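Local coordinates for plasmin and fibronectin-binding protein A (Streptococcus pneumoniae, PDB 4MR0), which acts as a surface adhesin and invasin that binds human fibronectin, plasmin, plasminogen and serum albumin, at residues I331-F336 / I366-F371; D130-I135 / E162-K167; V450-A455 / L485-D490. One frame throughout, in Å; residues are numbered along the deposited sequence.

Successive coils of a right-handed parallel beta-helix stack along this chain. Interactions 1 and 3 join adjacent coils, while interaction 2 packs helix 132-143 on an early coil at the short strand 164-165. Interaction 2 comes first along the chain. Interaction 1 follows, its centre about 29 Å away, joining strands 329-337 and 364-372. Interaction 3 closes the series between strands 445-451 and 483-486, about 26 Å from interaction 1 and about 46 Å from interaction 2, centre to centre, on the other side of the chain's centre from interaction 2. None touches another. The arrangement is consistent with an elongated body held by local contacts along its length.

Interaction 1. Residues I331-F336 / I366-F371; sequences IQNSYF and ILNNHF
Neighbouring coils of a parallel beta-helix meet at a bend here, where strands 329-337 and 364-372 run in register, each interrupted by a two-residue turn, and Tyr335 lies beside His370 while Phe336 lies beside Phe371. The backbone ladder runs on both sides of the turn: Leu367 N donates to Ile331 O and Asn333 N to Leu367 O, then His370 N to Ser334 O and Phe336 N to His370 O. Asn333 and Asn368, the first turn residues, both have positive phi, the left-handed conformation that lets each strand change direction. Their amides lie side by side, 19° from coplanar, and a water joins them, donating to Asn333 OD1 at 3.1 Å and to Asn368 OD1 at 2.6 Å; Asn333 ND2 donates to Asp281 OD1. Asn369 CB lies 3.3 Å from Ser334 O.

Beyond the turn the side chains alternate between two faces. Tyr335 and His370 point the same way, with CG anti to the backbone N in both. The tyrosine turns its CD2-CE2 edge to the imidazole face in an edge-to-face pair, planes at 85°, and CD2 comes 3.6 Å from His370 ND1. The outer ends have their own partners, Asp372 for Tyr335 OH and Asp395 for His370 NE2. On the buried face Phe336 and Phe371 lie side by side, and Phe371 CE1 sits over one face of the Phe336 ring, offset toward the rim. Phe285 stacks on Phe336 and Phe394 meets Phe371, extending an aromatic ladder through four coils. The chemistry thus divides by face: apolar rings fill the core, whereas hydrogen-bonded polar groups finish the bend and the outer surface, and a carboxylate at His370 NE2 would be expected to favour a protonated imidazole.

Interaction 2. Residues D130-I135 / E162-K167; sequences DDRQAI and EIVFLK. With MN (manganese (II) ion), chain F.
Arg132 and Ile135, at the start of helix 132-143, both pack tightly on Val164. With CG anti to the backbone N (chi1 -176°), the arginine brings that atom within 4.0 Å of Val164 CG2, the side chains sliding past each other in opposite directions. Ile135 crosses Val164 at about a right angle, CG2 to CG1 at 4.0 Å. Bent at chi3, Arg132 lies beside Glu162, pointing the same way; the 3.2 Å between Arg132 CD and Glu162 CB is doubtfully short. The apolar seam sets the helix against an early coil of the pectate lyase-like beta-helix, where Val160 and Tyr158 also touch Ile135. An Asx turn leads into the helix: Asp130 OD1 accepts from Arg132 N, which approaches from above the carboxylate plane.

The polar side is looser. No direct hydrogen bond joins the segments; one water accepts from Arg132 NH1 at 2.7 Å and donates to Ile163 O. The carboxylate of Glu162 stands 87° from the guanidinium plane and is turned to manganese, which OE2 binds at 2.2 Å together with three waters, His189 and Thr200 O. Its OE1 accepts from Ile163 N and from a metal-bound water, both at 2.7 Å.

Interaction 3. Residues V450-A455 / L485-D490; sequences VAKDSA and LLRVSD
Arg487 and Lys452 cross at about a right angle, their CB atoms 3.8 Å apart, just where two parallel strands of adjoining beta-helix coils give way to loops. Extended from CG to NE, the arginine lays its guanidinium beneath the bend of segment 450-455. Backbone covers one face, with Ala455 N 3.4 Å above the centre of the group and Ser454 C toward the rim; from its own segment Leu486 CD1 backs the opposite face, 3.6 Å from the plane. NH1 donates to Lys452 O at 2.8 Å, in the plane of that carbonyl, while the lysine turns its own NZ to Tyr457 O.

Before the loops, the strands pair in register. Leu486 N donates to Val450 O, and Lys452 N to Leu486 O. Ala451 and Leu486 share one face, where their CB atoms stand only 3.4 Å apart, tighter than usual for carbons. In Leu486, chi1 of 177° puts CG near Ala451 CB, and the CD1 branch lies against the guanidinium face. On the other face Leu485 CD2 meets Val450 CB at 3.9 Å, and Ile464 of strand 462-473 touches Val450 and Val488.

Arg487 has a positive phi where its chain leaves the strand. Its side chain continues the contact past the last bridge: one hydrogen bond to a loop carbonyl and the packing of one guanidinium face on the Ser454-Ala455 backbone join the two coils.

Interaction 1. Residues I331-F336 / I366-F371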
ATOM      1  N   ILE A 331      -7.471  -3.768   4.392  1.00 11.63           N
ATOM      2  CA  ILE A 331      -6.240  -4.523   4.585  1.00 11.72           C
ATOM      3  C   ILE A 331      -6.094  -4.451   6.100  1.00 10.99           C
ATOM      4  O   ILE A 331      -6.065  -3.361   6.655  1.00 11.86           O
ATOM      5  CB  ILE A 331      -5.018  -3.828   3.932  1.00 10.88           C
ATOM      6  CG1 ILE A 331      -5.349  -3.416   2.494  1.00 10.92           C
ATOM      7  CG2 ILE A 331      -3.819  -4.780   3.931  1.00  7.77           C
ATOM      8  CD1 ILE A 331      -5.692  -4.579   1.571  1.00 11.12           C
ATOM      9  N   GLN A 332      -6.002  -5.593   6.776  1.00 13.22           N
ATOM     10  CA  GLN A 332      -5.906  -5.557   8.233  1.00 12.32           C
ATOM     11  C   GLN A 332      -5.149  -6.711   8.859  1.00 13.38           C
ATOM     12  O   GLN A 332      -5.031  -7.777   8.268  1.00 12.45           O
ATOM     13  CB  GLN A 332      -7.311  -5.534   8.834  1.00 14.45           C
ATOM     14  CG  GLN A 332      -8.150  -6.741   8.431  1.00 15.35           C
ATOM     15  CD  GLN A 332      -9.485  -6.794   9.143  1.00 20.30           C
ATOM     16  OE1 GLN A 332     -10.132  -5.767   9.353  1.00 21.36           O
ATOM     17  NE2 GLN A 332      -9.910  -7.999   9.513  1.00 20.77           N
ATOM     18  N   ASN A 333      -4.649  -6.473  10.068  1.00 12.41           N
ATOM     19  CA  ASN A 333      -3.932  -7.477  10.852  1.00 15.04           C
ATOM     20  C   ASN A 333      -2.838  -8.211  10.097  1.00 15.53           C
ATOM     21  O   ASN A 333      -2.562  -9.383  10.371  1.00 14.73           O
ATOM     22  CB  ASN A 333      -4.932  -8.496  11.408  1.00 17.11           C
ATOM     23  CG  ASN A 333      -6.159  -7.835  12.014  1.00 18.91           C
ATOM     24  OD1 ASN A 333      -6.047  -6.849  12.742  1.00 17.10           O
ATOM     25  ND2 ASN A 333      -7.339  -8.378  11.718  1.00 17.30           N
ATOM     26  N   SER A 334      -2.193  -7.520   9.165  1.00 15.60           N
ATOM     27  CA  SER A 334      -1.152  -8.152   8.378  1.00 15.91           C
ATOM     28  C   SER A 334       0.225  -7.575   8.631  1.00 16.92           C
ATOM     29  O   SER A 334       0.368  -6.451   9.104  1.00 18.45           O
ATOM     30  CB  SER A 334      -1.508  -8.065   6.892  1.00 14.28           C
ATOM     31  OG  SER A 334      -2.717  -8.762   6.642  1.00 13.07           O
ATOM     32  N   TYR A 335       1.242  -8.362   8.308  1.00 18.29           N
ATOM     33  CA  TYR A 335       2.620  -7.959   8.514  1.00 17.92           C
ATOM     34  C   TYR A 335       3.356  -7.740   7.196  1.00 16.79           C
ATOM     35  O   TYR A 335       3.201  -8.508   6.246  1.00 17.09           O
ATOM     36  CB  TYR A 335       3.328  -9.022   9.367  1.00 19.63           C
ATOM     37  CG  TYR A 335       4.813  -8.819   9.522  1.00 21.87           C
ATOM     38  CD1 TYR A 335       5.694  -9.191   8.505  1.00 21.84           C
ATOM     39  CD2 TYR A 335       5.341  -8.247  10.680  1.00 23.27           C
ATOM     40  CE1 TYR A 335       7.062  -8.998   8.635  1.00 23.94           C
ATOM     41  CE2 TYR A 335       6.713  -8.048  10.822  1.00 22.87           C
ATOM     42  CZ  TYR A 335       7.566  -8.425   9.794  1.00 23.89           C
ATOM     43  OH  TYR A 335       8.919  -8.215   9.908  1.00 23.29           O
ATOM     44  N   PHE A 336       4.158  -6.681   7.151  1.00 14.96           N
ATOM     45  CA  PHE A 336       4.923  -6.347   5.960  1.00 16.46           C
ATOM     46  C   PHE A 336       6.389  -6.155   6.323  1.00 16.77           C
ATOM     47  O   PHE A 336       6.720  -5.335   7.185  1.00 16.99           O
ATOM     48  CB  PHE A 336       4.367  -5.071   5.322  1.00 13.56           C
ATOM     49  CG  PHE A 336       2.910  -5.162   4.967  1.00 13.94           C
ATOM     50  CD1 PHE A 336       1.930  -5.127   5.962  1.00 13.30           C
ATOM     51  CD2 PHE A 336       2.512  -5.302   3.638  1.00 12.77           C
ATOM     52  CE1 PHE A 336       0.579  -5.230   5.636  1.00 14.99           C
ATOM     53  CE2 PHE A 336       1.158  -5.406   3.301  1.00 13.16           C
ATOM     54  CZ  PHE A 336       0.193  -5.370   4.302  1.00 12.73           C
ATOM     55  N   ILE A 366      -7.256   0.635   6.363  1.00 10.60           N
ATOM     56  CA  ILE A 366      -5.965  -0.009   6.583  1.00 13.25           C
ATOM     57  C   ILE A 366      -5.869  -0.069   8.092  1.00 13.40           C
ATOM     58  O   ILE A 366      -5.568   0.933   8.741  1.00 13.07           O
ATOM     59  CB  ILE A 366      -4.843   0.845   5.967  1.00 13.52           C
ATOM     60  CG1 ILE A 366      -5.055   0.899   4.446  1.00 16.06           C
ATOM     61  CG2 ILE A 366      -3.484   0.275   6.327  1.00 10.38           C
ATOM     62  CD1 ILE A 366      -4.138   1.847   3.710  1.00 18.46           C
ATOM     63  N   LEU A 367      -6.127  -1.259   8.630  1.00 14.37           N
ATOM     64  CA  LEU A 367      -6.201  -1.458  10.068  1.00 13.44           C
ATOM     65  C   LEU A 367      -5.280  -2.453  10.760  1.00 13.42           C
ATOM     66  O   LEU A 367      -5.067  -3.568  10.295  1.00 12.01           O
ATOM     67  CB  LEU A 367      -7.631  -1.856  10.412  1.00 12.42           C
ATOM     68  CG  LEU A 367      -8.749  -1.122   9.660  1.00 13.27           C
ATOM     69  CD1 LEU A 367     -10.073  -1.834   9.915  1.00 14.55           C
ATOM     70  CD2 LEU A 367      -8.824   0.336  10.116  1.00 12.86           C
ATOM     71  N   ASN A 368      -4.762  -2.028  11.901  1.00 14.01           N
ATOM     72  CA  ASN A 368      -3.936  -2.882  12.731  1.00 17.22           C
ATOM     73  C   ASN A 368      -2.879  -3.718  12.001  1.00 16.92           C
ATOM     74  O   ASN A 368      -2.745  -4.913  12.277  1.00 16.20           O
ATOM     75  CB  ASN A 368      -4.872  -3.805  13.516  1.00 19.86           C
ATOM     76  CG  ASN A 368      -5.942  -3.038  14.274  1.00 25.91           C
ATOM     77  OD1 ASN A 368      -7.060  -3.528  14.474  1.00 31.04           O
ATOM     78  ND2 ASN A 368      -5.601  -1.831  14.712  1.00 27.61           N
ATOM     79  N   ASN A 369      -2.147  -3.106  11.071  1.00 16.94           N
ATOM     80  CA  ASN A 369      -1.087  -3.817  10.349  1.00 17.28           C
ATOM     81  C   ASN A 369       0.262  -3.423  10.934  1.00 18.31           C
ATOM     82  O   ASN A 369       0.373  -2.405  11.623  1.00 19.28           O
ATOM     83  CB  ASN A 369      -1.072  -3.446   8.860  1.00 16.63           C
ATOM     84  CG  ASN A 369      -2.381  -3.745   8.169  1.00 15.21           C
ATOM     85  OD1 ASN A 369      -3.178  -2.838   7.884  1.00 16.07           O
ATOM     86  ND2 ASN A 369      -2.620  -5.019   7.901  1.00 12.60           N
ATOM     87  N   HIS A 370       1.287  -4.224  10.652  1.00 17.18           N
ATOM     88  CA  HIS A 370       2.641  -3.926  11.113  1.00 17.30           C
ATOM     89  C   HIS A 370       3.518  -3.713   9.875  1.00 17.84           C
ATOM     90  O   HIS A 370       3.799  -4.653   9.134  1.00 17.87           O
ATOM     91  CB  HIS A 370       3.204  -5.082  11.950  1.00 17.85           C
ATOM     92  CG  HIS A 370       4.571  -4.818  12.505  1.00 21.48           C
ATOM     93  ND1 HIS A 370       5.236  -5.721  13.307  1.00 22.18           N
ATOM     94  CD2 HIS A 370       5.396  -3.750  12.379  1.00 20.64           C
ATOM     95  CE1 HIS A 370       6.410  -5.221  13.652  1.00 21.36           C
ATOM     96  NE2 HIS A 370       6.532  -4.026  13.102  1.00 21.53           N
ATOM     97  N   PHE A 371       3.930  -2.472   9.644  1.00 16.51           N
ATOM     98  CA  PHE A 371       4.774  -2.140   8.500  1.00 16.35           C
ATOM     99  C   PHE A 371       6.195  -2.088   9.049  1.00 18.07           C
ATOM    100  O   PHE A 371       6.645  -1.059   9.559  1.00 17.02           O
ATOM    101  CB  PHE A 371       4.354  -0.791   7.935  1.00 16.50           C
ATOM    102  CG  PHE A 371       2.926  -0.754   7.466  1.00 17.13           C
ATOM    103  CD1 PHE A 371       2.527  -1.485   6.350  1.00 16.52           C
ATOM    104  CD2 PHE A 371       1.978   0.002   8.146  1.00 16.05           C
ATOM    105  CE1 PHE A 371       1.192  -1.461   5.915  1.00 16.50           C
ATOM    106  CE2 PHE A 371       0.643   0.034   7.721  1.00 18.04           C
ATOM    107  CZ  PHE A 371       0.252  -0.699   6.605  1.00 15.51           C
TER
HETATM  108  O   HOH W   1      -8.437  -4.911  12.784  1.00 40.24           O

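Interaction 2. Residues D130-I135 / E162-K167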
ATOM      1  N   ASP A 130       4.371 -29.639 -13.287  1.00 23.51           N
ATOM      2  CA  ASP A 130       3.554 -28.438 -13.444  1.00 23.79           C
ATOM      3  C   ASP A 130       2.126 -28.774 -13.030  1.00 23.01           C
ATOM      4  O   ASP A 130       1.405 -29.459 -13.752  1.00 23.48           O
ATOM      5  CB  ASP A 130       3.597 -27.955 -14.900  1.00 24.14           C
ATOM      6  CG  ASP A 130       2.718 -26.745 -15.140  1.00 25.64           C
ATOM      7  OD1 ASP A 130       2.414 -26.025 -14.165  1.00 22.05           O
ATOM      8  OD2 ASP A 130       2.339 -26.506 -16.305  1.00 25.38           O
ATOM      9  N   ASP A 131       1.720 -28.291 -11.861  1.00 21.48           N
ATOM     10  CA  ASP A 131       0.381 -28.566 -11.345  1.00 20.99           C
ATOM     11  C   ASP A 131      -0.706 -27.575 -11.746  1.00 19.33           C
ATOM     12  O   ASP A 131      -1.830 -27.669 -11.257  1.00 19.02           O
ATOM     13  CB  ASP A 131       0.409 -28.652  -9.817  1.00 22.56           C
ATOM     14  CG  ASP A 131       1.071 -29.915  -9.318  1.00 24.94           C
ATOM     15  OD1 ASP A 131       1.339 -30.814 -10.141  1.00 24.54           O
ATOM     16  OD2 ASP A 131       1.314 -30.016  -8.100  1.00 24.76           O
ATOM     17  N   ARG A 132      -0.388 -26.635 -12.628  1.00 19.09           N
ATOM     18  CA  ARG A 132      -1.383 -25.649 -13.040  1.00 18.65           C
ATOM     19  C   ARG A 132      -2.687 -26.252 -13.569  1.00 19.40           C
ATOM     20  O   ARG A 132      -3.766 -25.942 -13.066  1.00 19.18           O
ATOM     21  CB  ARG A 132      -0.818 -24.710 -14.107  1.00 18.17           C
ATOM     22  CG  ARG A 132      -1.803 -23.596 -14.489  1.00 18.39           C
ATOM     23  CD  ARG A 132      -1.498 -23.010 -15.853  1.00 20.65           C
ATOM     24  NE  ARG A 132      -1.597 -24.013 -16.911  1.00 20.80           N
ATOM     25  CZ  ARG A 132      -2.738 -24.549 -17.340  1.00 23.50           C
ATOM     26  NH1 ARG A 132      -3.892 -24.176 -16.809  1.00 18.58           N
ATOM     27  NH2 ARG A 132      -2.721 -25.470 -18.303  1.00 22.52           N
ATOM     28  N   GLN A 133      -2.600 -27.112 -14.580  1.00 19.72           N
ATOM     29  CA  GLN A 133      -3.817 -27.689 -15.148  1.00 22.16           C
ATOM     30  C   GLN A 133      -4.665 -28.429 -14.121  1.00 22.01           C
ATOM     31  O   GLN A 133      -5.893 -28.364 -14.166  1.00 22.74           O
ATOM     32  CB  GLN A 133      -3.483 -28.631 -16.309  1.00 24.79           C
ATOM     33  CG  GLN A 133      -4.706 -29.020 -17.140  1.00 28.75           C
ATOM     34  CD  GLN A 133      -5.401 -27.813 -17.755  1.00 31.71           C
ATOM     35  OE1 GLN A 133      -6.541 -27.491 -17.414  1.00 34.97           O
ATOM     36  NE2 GLN A 133      -4.712 -27.142 -18.666  1.00 32.35           N
ATOM     37  N   ALA A 134      -4.015 -29.139 -13.203  1.00 21.05           N
ATOM     38  CA  ALA A 134      -4.735 -29.876 -12.170  1.00 20.95           C
ATOM     39  C   ALA A 134      -5.477 -28.896 -11.265  1.00 20.83           C
ATOM     40  O   ALA A 134      -6.646 -29.104 -10.925  1.00 20.31           O
ATOM     41  CB  ALA A 134      -3.760 -30.721 -11.348  1.00 21.59           C
ATOM     42  N   ILE A 135      -4.783 -27.832 -10.875  1.00 19.21           N
ATOM     43  CA  ILE A 135      -5.362 -26.801 -10.023  1.00 19.14           C
ATOM     44  C   ILE A 135      -6.528 -26.117 -10.747  1.00 18.37           C
ATOM     45  O   ILE A 135      -7.591 -25.915 -10.175  1.00 17.94           O
ATOM     46  CB  ILE A 135      -4.286 -25.754  -9.627  1.00 17.74           C
ATOM     47  CG1 ILE A 135      -3.219 -26.427  -8.760  1.00 17.84           C
ATOM     48  CG2 ILE A 135      -4.928 -24.580  -8.876  1.00 16.71           C
ATOM     49  CD1 ILE A 135      -1.926 -25.626  -8.614  1.00 16.01           C
ATOM     50  N   GLU A 162       1.993 -21.350 -15.683  1.00 16.71           N
ATOM     51  CA  GLU A 162       1.108 -20.377 -16.315  1.00 15.83           C
ATOM     52  C   GLU A 162       0.121 -19.895 -15.260  1.00 15.85           C
ATOM     53  O   GLU A 162       0.039 -20.460 -14.162  1.00 15.95           O
ATOM     54  CB  GLU A 162       0.357 -20.980 -17.510  1.00 17.71           C
ATOM     55  CG  GLU A 162       0.775 -20.412 -18.880  1.00 16.47           C
ATOM     56  CD  GLU A 162       0.248 -18.997 -19.157  1.00 19.44           C
ATOM     57  OE1 GLU A 162      -0.433 -18.406 -18.290  1.00 19.10           O
ATOM     58  OE2 GLU A 162       0.512 -18.472 -20.262  1.00 18.64           O
ATOM     59  N   ILE A 163      -0.620 -18.849 -15.607  1.00 15.59           N
ATOM     60  CA  ILE A 163      -1.595 -18.222 -14.723  1.00 14.59           C
ATOM     61  C   ILE A 163      -2.796 -19.100 -14.407  1.00 16.17           C
ATOM     62  O   ILE A 163      -3.324 -19.785 -15.281  1.00 17.07           O
ATOM     63  CB  ILE A 163      -2.117 -16.902 -15.356  1.00 14.38           C
ATOM     64  CG1 ILE A 163      -0.939 -15.979 -15.686  1.00 14.17           C
ATOM     65  CG2 ILE A 163      -3.098 -16.210 -14.414  1.00 13.52           C
ATOM     66  CD1 ILE A 163      -1.329 -14.778 -16.540  1.00 15.05           C
ATOM     67  N   VAL A 164      -3.210 -19.071 -13.144  1.00 15.55           N
ATOM     68  CA  VAL A 164      -4.373 -19.807 -12.665  1.00 15.05           C
ATOM     69  C   VAL A 164      -5.507 -18.784 -12.584  1.00 16.78           C
ATOM     70  O   VAL A 164      -5.300 -17.659 -12.118  1.00 15.95           O
ATOM     71  CB  VAL A 164      -4.121 -20.388 -11.254  1.00 15.62           C
ATOM     72  CG1 VAL A 164      -5.393 -21.040 -10.720  1.00 16.71           C
ATOM     73  CG2 VAL A 164      -2.972 -21.392 -11.304  1.00 15.23           C
ATOM     74  N   PHE A 165      -6.696 -19.163 -13.032  1.00 15.36           N
ATOM     75  CA  PHE A 165      -7.822 -18.245 -13.016  1.00 16.45           C
ATOM     76  C   PHE A 165      -8.877 -18.597 -11.984  1.00 17.39           C
ATOM     77  O   PHE A 165      -9.485 -19.669 -12.038  1.00 18.85           O
ATOM     78  CB  PHE A 165      -8.438 -18.186 -14.413  1.00 18.10           C
ATOM     79  CG  PHE A 165      -7.441 -17.840 -15.476  1.00 20.90           C
ATOM     80  CD1 PHE A 165      -6.929 -16.550 -15.570  1.00 19.85           C
ATOM     81  CD2 PHE A 165      -6.959 -18.820 -16.344  1.00 22.66           C
ATOM     82  CE1 PHE A 165      -5.943 -16.240 -16.502  1.00 21.46           C
ATOM     83  CE2 PHE A 165      -5.971 -18.520 -17.284  1.00 22.02           C
ATOM     84  CZ  PHE A 165      -5.465 -17.225 -17.363  1.00 21.30           C
ATOM     85  N   LEU A 166      -9.078 -17.691 -11.034  1.00 15.89           N
ATOM     86  CA  LEU A 166     -10.069 -17.887  -9.993  1.00 15.93           C
ATOM     87  C   LEU A 166     -11.426 -17.689 -10.649  1.00 16.87           C
ATOM     88  O   LEU A 166     -11.542 -16.948 -11.627  1.00 16.90           O
ATOM     89  CB  LEU A 166      -9.863 -16.865  -8.874  1.00 16.73           C
ATOM     90  CG  LEU A 166      -8.476 -16.930  -8.219  1.00 18.94           C
ATOM     91  CD1 LEU A 166      -8.333 -15.804  -7.207  1.00 21.90           C
ATOM     92  CD2 LEU A 166      -8.279 -18.293  -7.551  1.00 19.23           C
ATOM     93  N   LYS A 167     -12.448 -18.360 -10.130  1.00 17.68           N
ATOM     94  CA  LYS A 167     -13.783 -18.238 -10.702  1.00 18.35           C
ATOM     95  C   LYS A 167     -14.754 -17.883  -9.597  1.00 16.97           C
ATOM     96  O   LYS A 167     -14.454 -18.059  -8.414  1.00 17.07           O
ATOM     97  CB  LYS A 167     -14.213 -19.555 -11.354  1.00 20.52           C
ATOM     98  CG  LYS A 167     -13.267 -20.092 -12.426  1.00 24.10           C
ATOM     99  CD  LYS A 167     -13.294 -19.251 -13.689  1.00 28.64           C
ATOM    100  CE  LYS A 167     -12.442 -19.871 -14.791  1.00 32.31           C
ATOM    101  NZ  LYS A 167     -12.970 -21.197 -15.229  1.00 34.47           N
TER
HETATM  102 MN    MN F 704      -0.167 -16.694 -21.339  1.00 19.46          MN
HETATM  103  O   HOH W   2      -5.081 -21.978 -15.747  1.00 18.38           O
HETATM  104  O   HOH W   3      -1.871 -16.631 -19.673  1.00 19.24           O
HETATM  105  O   HOH W   4       1.488 -17.134 -23.000  1.00 14.80           O
HETATM  106  O   HOH W   5      -1.630 -18.125 -22.314  1.00 21.67           O

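Interaction 3. Residues V450-A455 / L485-D490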
ATOM      1  N   VAL A 450       0.807  14.648   4.353  1.00 17.88           N
ATOM      2  CA  VAL A 450      -0.424  14.790   3.580  1.00 17.72           C
ATOM      3  C   VAL A 450      -0.194  16.065   2.798  1.00 21.34           C
ATOM      4  O   VAL A 450       0.018  17.130   3.389  1.00 22.40           O
ATOM      5  CB  VAL A 450      -1.675  14.969   4.472  1.00 18.47           C
ATOM      6  CG1 VAL A 450      -2.902  15.247   3.604  1.00 15.84           C
ATOM      7  CG2 VAL A 450      -1.906  13.718   5.296  1.00 15.69           C
ATOM      8  N   ALA A 451      -0.230  15.984   1.474  1.00 21.20           N
ATOM      9  CA  ALA A 451       0.046  17.191   0.725  1.00 23.28           C
ATOM     10  C   ALA A 451      -0.444  17.309  -0.698  1.00 24.16           C
ATOM     11  O   ALA A 451      -0.806  16.326  -1.346  1.00 22.41           O
ATOM     12  CB  ALA A 451       1.553  17.426   0.739  1.00 23.43           C
ATOM     13  N   LYS A 452      -0.478  18.558  -1.153  1.00 26.56           N
ATOM     14  CA  LYS A 452      -0.775  18.874  -2.539  1.00 26.27           C
ATOM     15  C   LYS A 452       0.602  19.459  -2.815  1.00 26.99           C
ATOM     16  O   LYS A 452       0.840  20.658  -2.636  1.00 28.11           O
ATOM     17  CB  LYS A 452      -1.857  19.937  -2.704  1.00 26.05           C
ATOM     18  CG  LYS A 452      -2.226  20.086  -4.178  1.00 27.21           C
ATOM     19  CD  LYS A 452      -3.357  21.048  -4.435  1.00 26.79           C
ATOM     20  CE  LYS A 452      -2.938  22.484  -4.201  1.00 26.68           C
ATOM     21  NZ  LYS A 452      -3.976  23.407  -4.733  1.00 26.35           N
ATOM     22  N   ASP A 453       1.509  18.564  -3.190  1.00 27.46           N
ATOM     23  CA  ASP A 453       2.918  18.855  -3.433  1.00 29.31           C
ATOM     24  C   ASP A 453       3.281  20.131  -4.184  1.00 30.14           C
ATOM     25  O   ASP A 453       4.372  20.661  -3.992  1.00 31.52           O
ATOM     26  CB  ASP A 453       3.566  17.643  -4.113  1.00 29.17           C
ATOM     27  CG  ASP A 453       3.088  16.322  -3.521  1.00 29.30           C
ATOM     28  OD1 ASP A 453       1.911  15.967  -3.741  1.00 25.94           O
ATOM     29  OD2 ASP A 453       3.881  15.650  -2.825  1.00 30.10           O
ATOM     30  N   SER A 454       2.382  20.625  -5.024  1.00 30.54           N
ATOM     31  CA  SER A 454       2.659  21.842  -5.775  1.00 31.76           C
ATOM     32  C   SER A 454       1.483  22.808  -5.824  1.00 32.21           C
ATOM     33  O   SER A 454       0.327  22.402  -5.966  1.00 32.04           O
ATOM     34  CB  SER A 454       3.087  21.494  -7.206  1.00 33.85           C
ATOM     35  OG  SER A 454       3.205  22.663  -8.004  1.00 35.00           O
ATOM     36  N   ALA A 455       1.790  24.097  -5.710  1.00 32.99           N
ATOM     37  CA  ALA A 455       0.772  25.136  -5.762  1.00 32.50           C
ATOM     38  C   ALA A 455       0.163  25.160  -7.159  1.00 33.46           C
ATOM     39  O   ALA A 455      -0.915  25.718  -7.374  1.00 32.41           O
ATOM     40  CB  ALA A 455       1.395  26.488  -5.439  1.00 32.60           C
ATOM     41  N   LEU A 485       1.892  18.820   6.818  1.00 21.81           N
ATOM     42  CA  LEU A 485       0.594  19.037   6.199  1.00 22.07           C
ATOM     43  C   LEU A 485       0.800  20.201   5.249  1.00 22.83           C
ATOM     44  O   LEU A 485       0.971  21.349   5.675  1.00 23.42           O
ATOM     45  CB  LEU A 485      -0.441  19.358   7.274  1.00 21.04           C
ATOM     46  CG  LEU A 485      -0.603  18.116   8.156  1.00 21.23           C
ATOM     47  CD1 LEU A 485      -0.835  18.491   9.594  1.00 21.46           C
ATOM     48  CD2 LEU A 485      -1.733  17.259   7.595  1.00 22.29           C
ATOM     49  N   LEU A 486       0.789  19.890   3.958  1.00 21.81           N
ATOM     50  CA  LEU A 486       1.031  20.877   2.920  1.00 21.36           C
ATOM     51  C   LEU A 486      -0.147  21.119   1.985  1.00 21.73           C
ATOM     52  O   LEU A 486      -0.639  20.204   1.326  1.00 19.75           O
ATOM     53  CB  LEU A 486       2.259  20.451   2.107  1.00 22.87           C
ATOM     54  CG  LEU A 486       2.673  21.305   0.905  1.00 23.36           C
ATOM     55  CD1 LEU A 486       3.077  22.708   1.361  1.00 23.57           C
ATOM     56  CD2 LEU A 486       3.834  20.621   0.192  1.00 23.52           C
ATOM     57  N   ARG A 487      -0.580  22.377   1.943  1.00 21.49           N
ATOM     58  CA  ARG A 487      -1.674  22.835   1.102  1.00 21.41           C
ATOM     59  C   ARG A 487      -3.011  22.119   1.213  1.00 21.60           C
ATOM     60  O   ARG A 487      -3.625  21.772   0.198  1.00 22.43           O
ATOM     61  CB  ARG A 487      -1.239  22.865  -0.364  1.00 25.19           C
ATOM     62  CG  ARG A 487      -0.063  23.781  -0.613  1.00 27.68           C
ATOM     63  CD  ARG A 487       0.130  24.082  -2.090  1.00 29.43           C
ATOM     64  NE  ARG A 487       1.414  24.739  -2.294  1.00 29.72           N
ATOM     65  CZ  ARG A 487       2.576  24.100  -2.343  1.00 31.59           C
ATOM     66  NH1 ARG A 487       2.617  22.783  -2.217  1.00 32.74           N
ATOM     67  NH2 ARG A 487       3.703  24.781  -2.484  1.00 32.58           N
ATOM     68  N   VAL A 488      -3.467  21.903   2.443  1.00 21.55           N
ATOM     69  CA  VAL A 488      -4.768  21.286   2.663  1.00 21.31           C
ATOM     70  C   VAL A 488      -5.743  22.458   2.515  1.00 22.01           C
ATOM     71  O   VAL A 488      -5.612  23.482   3.194  1.00 22.42           O
ATOM     72  CB  VAL A 488      -4.867  20.664   4.077  1.00 22.09           C
ATOM     73  CG1 VAL A 488      -6.257  20.084   4.300  1.00 19.91           C
ATOM     74  CG2 VAL A 488      -3.815  19.574   4.232  1.00 20.46           C
ATOM     75  N   SER A 489      -6.709  22.303   1.619  1.00 21.19           N
ATOM     76  CA  SER A 489      -7.677  23.351   1.312  1.00 22.74           C
ATOM     77  C   SER A 489      -8.784  23.628   2.315  1.00 21.75           C
ATOM     78  O   SER A 489      -9.342  24.725   2.330  1.00 21.03           O
ATOM     79  CB  SER A 489      -8.335  23.065  -0.042  1.00 22.75           C
ATOM     80  OG  SER A 489      -7.375  23.005  -1.078  1.00 29.34           O
ATOM     81  N   ASP A 490      -9.125  22.647   3.139  1.00 22.27           N
ATOM     82  CA  ASP A 490     -10.209  22.859   4.088  1.00 22.36           C
ATOM     83  C   ASP A 490     -10.370  21.673   5.021  1.00 21.25           C
ATOM     84  O   ASP A 490      -9.972  20.549   4.698  1.00 18.83           O
ATOM     85  CB  ASP A 490     -11.510  23.095   3.306  1.00 22.69           C
ATOM     86  CG  ASP A 490     -12.599  23.749   4.139  1.00 26.02           C
ATOM     87  OD1 ASP A 490     -12.333  24.164   5.289  1.00 25.32           O
ATOM     88  OD2 ASP A 490     -13.734  23.862   3.624  1.00 27.15           O
TER